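Local coordinates for protein peptide chain release factor subunit 1 (PDB 3AGK) that probably directs the termination of translation in response to the stop codons UAA, UAG and UGA, working as one subunit of a heterodimer whose partner may bind GTP, at residues L34-L45 with T86-C97; I145-G156 with Y257-V267. One frame throughout, in Å; residues are numbered along the deposited sequence.

Contact 1 and contact 2 belong to different domains of the release factor: 34-45 with 86-97 builds part of eRF1 domain 1, and 145-156 with 257-267 part of eRF1 domain 2. Their centres lie 42 Å apart, their nearest atoms about 24 Å, on opposite sides of the middle of the chain, and they follow one another in sequence without interleaving. Contact 1 is strand on strand inside an antiparallel sheet, with a disulfide at one end; contact 2 lays a helix across a beta hairpin of a mixed sheet. In eRF1 relatives the first domain reads the stop codon and the second releases the peptide, so the separation is consistent with two distinct tasks.

Contact 1: L34-L45 with T86-C97; sequences LLSLYIPPGRPL and TSTPPNGLVLFC
Six backbone hydrogen bonds zip Leu35, Leu37 and Ile39 to Cys97, Leu95 and Leu93 as hydrogen-bonded pairs of an antiparallel ladder. The axes of strands 34-39 and 93-97 approach to 4.7 Å, their N-to-C directions 174° apart. The straightest bond is Ile39 N to Leu93 O, 2.8 Å long with 169° at the hydrogen. Between these rungs come the non-hydrogen-bonded pairs Ser36-Phe96 and Tyr38-Val94, where CA-H...O contacts such as Val94 CA to Leu37 O (3.1 Å) add to the ladder.

Aromatic packing occupies the sheet face that carries these two pairs. Val94 sets CB over one face of the Tyr38 ring, off toward the rim, and the two side chains run side by side. Phe96 has CG anti to its carbonyl carbon (chi1 -57°), which turns the ring across the strand: Ser36 OG and Tyr38 OH both meet its edge, the latter 3.7 Å from Phe96 CZ. The hydrogen bonds of these hydroxyls go elsewhere: Ser36 OG to Ile129 N and Tyr38 OH to Ile129 O.

The other face is mainly aliphatic. Ile39 CD1 and Leu93 CD1 meet at 4.2 Å. Beyond the strands, Leu45 lays CD2 against Thr88 CG2, 3.5 Å away. Thr88 OG1 instead bonds to Pro89 O, on a lone pair in the carbonyl plane, and Pro89 O also receives Gly92 N across a type I turn. Pro41 rests CG on Pro90 O at 3.0 Å.

The pair forms the middle of the four-stranded antiparallel sheet of eRF1 domain 1: 121-125 flanks 34-39, and 107-111 flanks 93-98, where Cys97 is joined to Cys108 by a disulfide. Helix 65-82 covers the face of Leu35, Ile39 and Leu93, with Leu75 on Leu35 and Leu82 on both Ile39 and Leu93.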
loop_
_atom_site.group_PDB
_atom_site.type_symbol
_atom_site.label_atom_id
_atom_site.label_comp_id
_atom_site.label_asym_id
_atom_site.label_seq_id
_atom_site.Cartn_x
_atom_site.Cartn_y
_atom_site.Cartn_z
ATOM N N LEU A 34 -0.179 7.203 -22.399
ATOM C CA LEU A 34 0.941 7.455 -21.493
ATOM C C LEU A 34 1.895 6.262 -21.493
ATOM O O LEU A 34 1.516 5.141 -21.140
ATOM C CB LEU A 34 0.448 7.760 -20.076
ATOM C CG LEU A 34 -0.404 9.027 -19.922
ATOM C CD1 LEU A 34 -0.876 9.192 -18.486
ATOM C CD2 LEU A 34 0.348 10.267 -20.370
ATOM N N LEU A 35 3.129 6.518 -21.905
ATOM C CA LEU A 35 4.125 5.471 -22.124
ATOM C C LEU A 35 4.858 5.041 -20.857
ATOM O O LEU A 35 5.329 5.872 -20.082
ATOM C CB LEU A 35 5.140 5.946 -23.165
ATOM C CG LEU A 35 6.380 5.097 -23.443
ATOM C CD1 LEU A 35 6.010 3.631 -23.465
ATOM C CD2 LEU A 35 6.995 5.492 -24.781
ATOM N N SER A 36 4.953 3.730 -20.663
ATOM C CA SER A 36 5.746 3.163 -19.582
ATOM C C SER A 36 6.776 2.200 -20.186
ATOM O O SER A 36 6.415 1.323 -20.967
ATOM C CB SER A 36 4.836 2.421 -18.591
ATOM O OG SER A 36 3.852 3.284 -18.046
ATOM N N LEU A 37 8.049 2.355 -19.833
ATOM C CA LEU A 37 9.104 1.544 -20.441
ATOM C C LEU A 37 10.231 1.156 -19.465
ATOM O O LEU A 37 10.936 2.018 -18.944
ATOM C CB LEU A 37 9.684 2.287 -21.641
ATOM C CG LEU A 37 10.937 1.711 -22.281
ATOM C CD1 LEU A 37 10.583 0.433 -23.024
ATOM C CD2 LEU A 37 11.519 2.722 -23.228
ATOM N N TYR A 38 10.397 -0.144 -19.235
ATOM C CA TYR A 38 11.405 -0.661 -18.309
ATOM C C TYR A 38 12.439 -1.490 -19.062
ATOM O O TYR A 38 12.088 -2.422 -19.783
ATOM C CB TYR A 38 10.757 -1.584 -17.282
ATOM C CG TYR A 38 9.821 -0.950 -16.275
ATOM C CD1 TYR A 38 8.566 -0.476 -16.647
ATOM C CD2 TYR A 38 10.167 -0.894 -14.930
ATOM C CE1 TYR A 38 7.699 0.081 -15.701
ATOM C CE2 TYR A 38 9.315 -0.347 -13.985
ATOM C CZ TYR A 38 8.084 0.141 -14.367
ATOM O OH TYR A 38 7.251 0.678 -13.405
ATOM N N ILE A 39 13.714 -1.179 -18.883
ATOM C CA ILE A 39 14.772 -1.863 -19.620
ATOM C C ILE A 39 15.805 -2.515 -18.707
ATOM O O ILE A 39 16.545 -1.828 -18.013
ATOM C CB ILE A 39 15.502 -0.891 -20.545
ATOM C CG1 ILE A 39 14.491 -0.128 -21.425
ATOM C CG2 ILE A 39 16.569 -1.635 -21.359
ATOM C CD1 ILE A 39 15.108 1.055 -22.176
ATOM N N PRO A 40 15.860 -3.851 -18.704
ATOM C CA PRO A 40 16.819 -4.553 -17.842
ATOM C C PRO A 40 18.260 -4.310 -18.277
ATOM O O PRO A 40 18.509 -3.914 -19.414
ATOM C CB PRO A 40 16.460 -6.028 -18.054
ATOM C CG PRO A 40 15.053 -6.012 -18.551
ATOM C CD PRO A 40 14.950 -4.781 -19.392
ATOM N N PRO A 41 19.215 -4.558 -17.379
ATOM C CA PRO A 41 20.624 -4.372 -17.746
ATOM C C PRO A 41 21.036 -5.332 -18.869
ATOM O O PRO A 41 21.814 -4.972 -19.744
ATOM C CB PRO A 41 21.374 -4.692 -16.449
ATOM C CG PRO A 41 20.345 -4.587 -15.360
ATOM C CD PRO A 41 19.046 -4.978 -15.979
ATOM N N GLY A 42 20.500 -6.542 -18.863
ATOM C CA GLY A 42 20.810 -7.477 -19.927
ATOM C C GLY A 42 20.387 -7.048 -21.328
ATOM O O GLY A 42 20.788 -7.668 -22.313
ATOM N N ARG A 43 19.597 -5.982 -21.430
ATOM C CA ARG A 43 18.940 -5.644 -22.691
ATOM C C ARG A 43 19.556 -4.476 -23.476
ATOM O O ARG A 43 19.375 -3.312 -23.119
ATOM C CB ARG A 43 17.461 -5.369 -22.425
ATOM C CG ARG A 43 16.651 -5.055 -23.685
ATOM C CD ARG A 43 16.737 -6.206 -24.680
ATOM N NE ARG A 43 16.428 -7.476 -24.037
ATOM C CZ ARG A 43 16.726 -8.661 -24.548
ATOM N NH1 ARG A 43 17.358 -8.744 -25.714
ATOM N NH2 ARG A 43 16.393 -9.763 -23.889
ATOM N N PRO A 44 20.243 -4.784 -24.587
ATOM C CA PRO A 44 20.878 -3.774 -25.453
ATOM C C PRO A 44 19.900 -2.719 -25.972
ATOM O O PRO A 44 18.826 -3.052 -26.490
ATOM C CB PRO A 44 21.406 -4.598 -26.632
ATOM C CG PRO A 44 21.466 -6.010 -26.141
ATOM C CD PRO A 44 20.386 -6.149 -25.121
ATOM N N LEU A 45 20.283 -1.453 -25.864
ATOM C CA LEU A 45 19.395 -0.358 -26.228
ATOM C C LEU A 45 19.049 -0.362 -27.718
ATOM O O LEU A 45 18.020 0.181 -28.130
ATOM C CB LEU A 45 19.992 0.990 -25.809
ATOM C CG LEU A 45 20.214 1.237 -24.309
ATOM C CD1 LEU A 45 20.870 2.603 -24.048
ATOM C CD2 LEU A 45 18.920 1.108 -23.523
ATOM N N THR A 86 24.757 5.306 -24.180
ATOM C CA THR A 86 25.485 4.296 -24.923
ATOM C C THR A 86 25.007 2.906 -24.527
ATOM O O THR A 86 24.801 2.042 -25.383
ATOM C CB THR A 86 26.990 4.429 -24.717
ATOM O OG1 THR A 86 27.238 4.891 -23.385
ATOM C CG2 THR A 86 27.555 5.439 -25.704
ATOM N N SER A 87 24.811 2.697 -23.231
ATOM C CA SER A 87 24.315 1.415 -22.749
ATOM C C SER A 87 23.478 1.633 -21.506
ATOM O O SER A 87 23.647 2.635 -20.809
ATOM C CB SER A 87 25.475 0.487 -22.411
ATOM O OG SER A 87 26.040 0.853 -21.164
ATOM N N THR A 88 22.585 0.690 -21.227
ATOM C CA THR A 88 21.726 0.785 -20.054
ATOM C C THR A 88 22.597 0.805 -18.787
ATOM O O THR A 88 23.638 0.149 -18.749
ATOM C CB THR A 88 20.711 -0.379 -20.005
ATOM O OG1 THR A 88 21.107 -1.318 -19.004
ATOM C CG2 THR A 88 20.624 -1.093 -21.368
ATOM N N PRO A 89 22.198 1.587 -17.762
ATOM C CA PRO A 89 22.914 1.572 -16.484
ATOM C C PRO A 89 22.876 0.176 -15.879
ATOM O O PRO A 89 22.215 -0.720 -16.418
ATOM C CB PRO A 89 22.107 2.538 -15.605
ATOM C CG PRO A 89 21.359 3.374 -16.540
ATOM C CD PRO A 89 21.082 2.545 -17.750
ATOM N N PRO A 90 23.571 -0.012 -14.757
ATOM C CA PRO A 90 23.695 -1.353 -14.174
ATOM C C PRO A 90 22.387 -1.848 -13.577
ATOM O O PRO A 90 22.190 -3.064 -13.484
ATOM C CB PRO A 90 24.738 -1.160 -13.069
ATOM C CG PRO A 90 25.404 0.173 -13.388
ATOM C CD PRO A 90 24.344 0.993 -14.010
ATOM N N ASN A 91 21.511 -0.928 -13.180
ATOM C CA ASN A 91 20.223 -1.315 -12.615
ATOM C C ASN A 91 19.099 -1.187 -13.630
ATOM O O ASN A 91 17.925 -1.310 -13.278
ATOM C CB ASN A 91 19.886 -0.467 -11.394
ATOM C CG ASN A 91 20.604 -0.929 -10.148
ATOM O OD1 ASN A 91 21.334 -1.918 -10.170
ATOM N ND2 ASN A 91 20.394 -0.215 -9.047
ATOM N N GLY A 92 19.467 -0.924 -14.883
ATOM C CA GLY A 92 18.497 -0.709 -15.944
ATOM C C GLY A 92 17.997 0.725 -16.030
ATOM O O GLY A 92 18.500 1.628 -15.339
ATOM N N LEU A 93 17.000 0.929 -16.892
ATOM C CA LEU A 93 16.375 2.230 -17.113
ATOM C C LEU A 93 14.870 2.107 -16.991
ATOM O O LEU A 93 14.307 1.057 -17.303
ATOM C CB LEU A 93 16.660 2.701 -18.531
ATOM C CG LEU A 93 17.871 3.522 -18.914
ATOM C CD1 LEU A 93 17.811 3.740 -20.412
ATOM C CD2 LEU A 93 17.844 4.848 -18.174
ATOM N N VAL A 94 14.204 3.177 -16.566
ATOM C CA VAL A 94 12.757 3.261 -16.745
ATOM C C VAL A 94 12.351 4.647 -17.261
ATOM O O VAL A 94 12.886 5.673 -16.822
ATOM C CB VAL A 94 11.946 2.871 -15.477
ATOM C CG1 VAL A 94 12.764 1.999 -14.530
ATOM C CG2 VAL A 94 11.438 4.094 -14.773
ATOM N N LEU A 95 11.423 4.662 -18.213
ATOM C CA LEU A 95 10.910 5.903 -18.785
ATOM C C LEU A 95 9.397 6.000 -18.676
ATOM O O LEU A 95 8.703 5.025 -18.925
ATOM C CB LEU A 95 11.296 6.023 -20.265
ATOM C CG LEU A 95 12.737 6.428 -20.598
ATOM C CD1 LEU A 95 13.662 5.215 -20.524
ATOM C CD2 LEU A 95 12.833 7.098 -21.965
ATOM N N PHE A 96 8.894 7.178 -18.314
ATOM C CA PHE A 96 7.468 7.490 -18.456
ATOM C C PHE A 96 7.333 8.793 -19.259
ATOM O O PHE A 96 7.989 9.781 -18.948
ATOM C CB PHE A 96 6.808 7.640 -17.088
ATOM C CG PHE A 96 6.958 6.430 -16.193
ATOM C CD1 PHE A 96 7.962 6.371 -15.237
ATOM C CD2 PHE A 96 6.082 5.356 -16.297
ATOM C CE1 PHE A 96 8.094 5.257 -14.409
ATOM C CE2 PHE A 96 6.207 4.247 -15.472
ATOM C CZ PHE A 96 7.220 4.202 -14.527
ATOM N N CYS A 97 6.520 8.793 -20.311
ATOM C CA CYS A 97 6.356 9.991 -21.135
ATOM C C CYS A 97 4.899 10.169 -21.530
ATOM O O CYS A 97 4.168 9.193 -21.676
ATOM C CB CYS A 97 7.228 9.940 -22.412
ATOM S SG CYS A 97 8.986 9.586 -22.158
#

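Contact 2: I145-G156 with Y257-V267; sequences IIIVERDQATIG and YQGLQGLKEAV
Leu263 sits at the centre of the tight part, where helix 259-267 lies over a beta hairpin. Its CD2 meets Ile145 CG2 at 3.7 Å, its CG faces Thr154 CG2, and its CD1 rests on Gly156 CA, packed straight onto the backbone. Ile147 pushes CD1 to 3.3 Å from Gly262 C; at Gly262, which has no side chain, the methyl packs directly on the helix backbone. Ile145 CD1 and Val267 CG2 are tighter than usual for carbons, 3.5 Å apart, their side chains crossing at about a right angle.

Toward the hairpin turn the contact becomes polar and partly exposed, and Gln258 carries it. A bend at chi2 (-90°) folds its amide back among the strand side chains. Thr154 OG1 donates to Gln258 OE1 over 2.6 Å, in the carbonyl plane, and accepts Gly259 N at 2.9 Å, so the hydroxyl bridges the Gln258 side chain and the Gly259 backbone. On the other end of the amide, Gln258 NE2 reaches the anti lone pair of Glu149 OE2 at 3.1 Å, with carboxylate and amide nearly coplanar. Gln152 stacks its own amide on that of Gln258, the planes 9° apart and the chains passing in opposite directions.

The helix axis crosses strand 152-156 at -66°. The hairpin belongs to the mixed sheet of eRF1 domain 2, which helix 259-269 covers on one face, with strand 219-226 beside 142-149 and strand 162-170 beside 152-159; Val165 of strand 162-170 also touches Leu263. Helix 188-215 packs against Ile146, Val148 and Ile155 on the other face, so the hairpin is sandwiched between two helices, while Tyr279 of helix 277-294 reaches Val267.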
loop_
_atom_site.group_PDB
_atom_site.type_symbol
_atom_site.label_atom_id
_atom_site.label_comp_id
_atom_site.label_asym_id
_atom_site.label_seq_id
_atom_site.Cartn_x
_atom_site.Cartn_y
_atom_site.Cartn_z
ATOM N N ILE A 145 -4.737 -10.984 6.709
ATOM C CA ILE A 145 -5.680 -11.370 7.753
ATOM C C ILE A 145 -6.868 -12.090 7.112
ATOM O O ILE A 145 -7.440 -11.603 6.122
ATOM C CB ILE A 145 -6.186 -10.152 8.534
ATOM C CG1 ILE A 145 -5.004 -9.282 8.964
ATOM C CG2 ILE A 145 -7.054 -10.588 9.750
ATOM C CD1 ILE A 145 -5.322 -7.825 8.939
ATOM N N ILE A 146 -7.201 -13.254 7.664
ATOM C CA ILE A 146 -8.382 -14.016 7.262
ATOM C C ILE A 146 -9.279 -14.182 8.491
ATOM O O ILE A 146 -8.873 -14.783 9.480
ATOM C CB ILE A 146 -8.015 -15.404 6.674
ATOM C CG1 ILE A 146 -7.035 -15.248 5.509
ATOM C CG2 ILE A 146 -9.262 -16.140 6.194
ATOM C CD1 ILE A 146 -6.211 -16.498 5.197
ATOM N N ILE A 147 -10.472 -13.589 8.432
ATOM C CA ILE A 147 -11.531 -13.818 9.416
ATOM C C ILE A 147 -12.465 -14.896 8.875
ATOM O O ILE A 147 -12.991 -14.769 7.767
ATOM C CB ILE A 147 -12.336 -12.529 9.709
ATOM C CG1 ILE A 147 -11.398 -11.393 10.133
ATOM C CG2 ILE A 147 -13.378 -12.778 10.797
ATOM C CD1 ILE A 147 -12.100 -10.070 10.217
ATOM N N VAL A 148 -12.642 -15.967 9.638
ATOM C CA VAL A 148 -13.391 -17.111 9.144
ATOM C C VAL A 148 -14.560 -17.440 10.042
ATOM O O VAL A 148 -14.422 -17.502 11.267
ATOM C CB VAL A 148 -12.550 -18.406 9.078
ATOM C CG1 VAL A 148 -13.288 -19.439 8.216
ATOM C CG2 VAL A 148 -11.172 -18.145 8.531
ATOM N N GLU A 149 -15.702 -17.665 9.412
ATOM C CA GLU A 149 -16.854 -18.260 10.058
ATOM C C GLU A 149 -17.322 -19.374 9.141
ATOM O O GLU A 149 -16.958 -19.414 7.964
ATOM C CB GLU A 149 -17.982 -17.244 10.207
ATOM C CG GLU A 149 -17.826 -16.320 11.381
ATOM C CD GLU A 149 -19.022 -15.405 11.554
ATOM O OE1 GLU A 149 -20.031 -15.848 12.149
ATOM O OE2 GLU A 149 -18.948 -14.243 11.103
ATOM N N ARG A 150 -18.138 -20.269 9.675
ATOM C CA ARG A 150 -18.663 -21.396 8.902
ATOM C C ARG A 150 -19.307 -20.941 7.593
ATOM O O ARG A 150 -19.244 -21.649 6.584
ATOM C CB ARG A 150 -19.706 -22.144 9.727
ATOM C CG ARG A 150 -21.040 -21.412 9.784
ATOM C CD ARG A 150 -21.871 -21.805 10.993
ATOM N NE ARG A 150 -22.441 -23.141 10.863
ATOM C CZ ARG A 150 -23.742 -23.413 10.945
ATOM N NH1 ARG A 150 -24.619 -22.443 11.161
ATOM N NH2 ARG A 150 -24.163 -24.659 10.811
ATOM N N ASP A 151 -19.934 -19.767 7.603
ATOM C CA ASP A 151 -20.694 -19.324 6.431
ATOM C C ASP A 151 -20.369 -17.895 5.986
ATOM O O ASP A 151 -21.150 -17.275 5.248
ATOM C CB ASP A 151 -22.195 -19.431 6.717
ATOM C CG ASP A 151 -22.650 -18.409 7.732
ATOM O OD1 ASP A 151 -21.774 -17.835 8.412
ATOM O OD2 ASP A 151 -23.861 -18.172 7.852
ATOM N N GLN A 152 -19.225 -17.367 6.424
ATOM C CA GLN A 152 -18.853 -15.988 6.099
ATOM C C GLN A 152 -17.374 -15.714 6.396
ATOM O O GLN A 152 -16.814 -16.257 7.342
ATOM C CB GLN A 152 -19.730 -15.040 6.903
ATOM C CG GLN A 152 -19.615 -13.584 6.550
ATOM C CD GLN A 152 -20.502 -12.730 7.444
ATOM O OE1 GLN A 152 -20.539 -11.512 7.314
ATOM N NE2 GLN A 152 -21.213 -13.373 8.365
ATOM N N ALA A 153 -16.744 -14.874 5.581
ATOM C CA ALA A 153 -15.316 -14.629 5.719
ATOM C C ALA A 153 -14.916 -13.233 5.249
ATOM O O ALA A 153 -15.595 -12.636 4.431
ATOM C CB ALA A 153 -14.519 -15.683 4.969
ATOM N N THR A 154 -13.811 -12.722 5.794
ATOM C CA THR A 154 -13.215 -11.465 5.354
ATOM C C THR A 154 -11.720 -11.679 5.122
ATOM O O THR A 154 -11.025 -12.259 5.966
ATOM C CB THR A 154 -13.402 -10.344 6.418
ATOM O OG1 THR A 154 -14.799 -10.132 6.656
ATOM C CG2 THR A 154 -12.740 -9.011 5.971
ATOM N N ILE A 155 -11.222 -11.221 3.980
ATOM C CA ILE A 155 -9.788 -11.221 3.730
ATOM C C ILE A 155 -9.281 -9.765 3.720
ATOM O O ILE A 155 -9.835 -8.909 3.027
ATOM C CB ILE A 155 -9.447 -11.982 2.438
ATOM C CG1 ILE A 155 -10.043 -13.387 2.524
ATOM C CG2 ILE A 155 -7.918 -12.049 2.213
ATOM C CD1 ILE A 155 -10.059 -14.125 1.227
ATOM N N GLY A 156 -8.261 -9.480 4.534
ATOM C CA GLY A 156 -7.759 -8.123 4.661
ATOM C C GLY A 156 -6.250 -8.046 4.531
ATOM O O GLY A 156 -5.565 -9.068 4.458
ATOM N N TYR A 257 -16.460 -9.889 14.946
ATOM C CA TYR A 257 -17.036 -9.253 13.763
ATOM C C TYR A 257 -16.305 -9.580 12.471
ATOM O O TYR A 257 -15.219 -10.158 12.486
ATOM C CB TYR A 257 -17.095 -7.735 13.952
ATOM C CG TYR A 257 -17.977 -7.301 15.094
ATOM C CD1 TYR A 257 -17.433 -6.960 16.327
ATOM C CD2 TYR A 257 -19.362 -7.253 14.947
ATOM C CE1 TYR A 257 -18.243 -6.570 17.383
ATOM C CE2 TYR A 257 -20.179 -6.860 15.994
ATOM C CZ TYR A 257 -19.616 -6.518 17.209
ATOM O OH TYR A 257 -20.433 -6.137 18.250
ATOM N N GLN A 258 -16.928 -9.212 11.353
ATOM C CA GLN A 258 -16.366 -9.372 10.022
ATOM C C GLN A 258 -16.140 -7.981 9.466
ATOM O O GLN A 258 -16.309 -7.000 10.183
ATOM C CB GLN A 258 -17.343 -10.156 9.124
ATOM C CG GLN A 258 -17.507 -11.617 9.518
ATOM C CD GLN A 258 -16.508 -12.537 8.834
ATOM O OE1 GLN A 258 -15.780 -12.117 7.937
ATOM N NE2 GLN A 258 -16.482 -13.804 9.245
ATOM N N GLY A 259 -15.747 -7.884 8.199
ATOM C CA GLY A 259 -15.504 -6.588 7.590
ATOM C C GLY A 259 -14.358 -5.814 8.235
ATOM O O GLY A 259 -13.571 -6.367 9.011
ATOM N N LEU A 260 -14.258 -4.534 7.895
ATOM C CA LEU A 260 -13.229 -3.654 8.436
ATOM C C LEU A 260 -13.150 -3.756 9.952
ATOM O O LEU A 260 -12.059 -3.818 10.533
ATOM C CB LEU A 260 -13.525 -2.209 8.049
ATOM C CG LEU A 260 -12.404 -1.447 7.353
ATOM C CD1 LEU A 260 -11.051 -1.842 7.935
ATOM C CD2 LEU A 260 -12.442 -1.695 5.856
ATOM N N GLN A 261 -14.312 -3.758 10.593
ATOM C CA GLN A 261 -14.389 -3.841 12.053
ATOM C C GLN A 261 -13.724 -5.094 12.630
ATOM O O GLN A 261 -13.004 -5.014 13.616
ATOM C CB GLN A 261 -15.848 -3.770 12.502
ATOM C CG GLN A 261 -16.065 -3.763 14.001
ATOM C CD GLN A 261 -17.543 -3.762 14.360
ATOM O OE1 GLN A 261 -18.407 -3.963 13.501
ATOM N NE2 GLN A 261 -17.840 -3.540 15.634
ATOM N N GLY A 262 -13.972 -6.260 12.030
ATOM C CA GLY A 262 -13.349 -7.482 12.520
ATOM C C GLY A 262 -11.847 -7.497 12.265
ATOM O O GLY A 262 -11.085 -8.045 13.061
ATOM N N LEU A 263 -11.432 -6.921 11.136
ATOM C CA LEU A 263 -10.021 -6.826 10.764
ATOM C C LEU A 263 -9.245 -6.017 11.799
ATOM O O LEU A 263 -8.146 -6.410 12.231
ATOM C CB LEU A 263 -9.881 -6.152 9.400
ATOM C CG LEU A 263 -10.242 -6.954 8.152
ATOM C CD1 LEU A 263 -10.024 -6.108 6.902
ATOM C CD2 LEU A 263 -9.403 -8.235 8.099
ATOM N N LYS A 264 -9.829 -4.886 12.189
ATOM C CA LYS A 264 -9.241 -4.038 13.224
ATOM C C LYS A 264 -9.094 -4.830 14.509
ATOM O O LYS A 264 -8.018 -4.843 15.116
ATOM C CB LYS A 264 -10.093 -2.789 13.474
ATOM C CG LYS A 264 -9.557 -1.864 14.596
ATOM C CD LYS A 264 -10.417 -0.612 14.693
ATOM C CE LYS A 264 -9.823 0.430 15.592
ATOM N NZ LYS A 264 -10.542 1.735 15.421
ATOM N N GLU A 265 -10.171 -5.499 14.920
ATOM C CA GLU A 265 -10.153 -6.277 16.154
ATOM C C GLU A 265 -9.055 -7.350 16.152
ATOM O O GLU A 265 -8.352 -7.533 17.146
ATOM C CB GLU A 265 -11.514 -6.908 16.459
ATOM C CG GLU A 265 -11.459 -7.798 17.711
ATOM C CD GLU A 265 -12.823 -8.208 18.263
ATOM O OE1 GLU A 265 -13.790 -8.352 17.476
ATOM O OE2 GLU A 265 -12.909 -8.401 19.502
ATOM N N ALA A 266 -8.889 -8.040 15.029
ATOM C CA ALA A 266 -7.874 -9.084 14.931
ATOM C C ALA A 266 -6.463 -8.506 15.046
ATOM O O ALA A 266 -5.583 -9.082 15.694
ATOM C CB ALA A 266 -8.020 -9.831 13.643
ATOM N N VAL A 267 -6.248 -7.373 14.390
ATOM C CA VAL A 267 -4.961 -6.705 14.448
ATOM C C VAL A 267 -4.654 -6.192 15.868
ATOM O O VAL A 267 -3.550 -6.375 16.381
ATOM C CB VAL A 267 -4.871 -5.578 13.379
ATOM C CG1 VAL A 267 -3.587 -4.772 13.539
ATOM C CG2 VAL A 267 -4.953 -6.193 11.967
#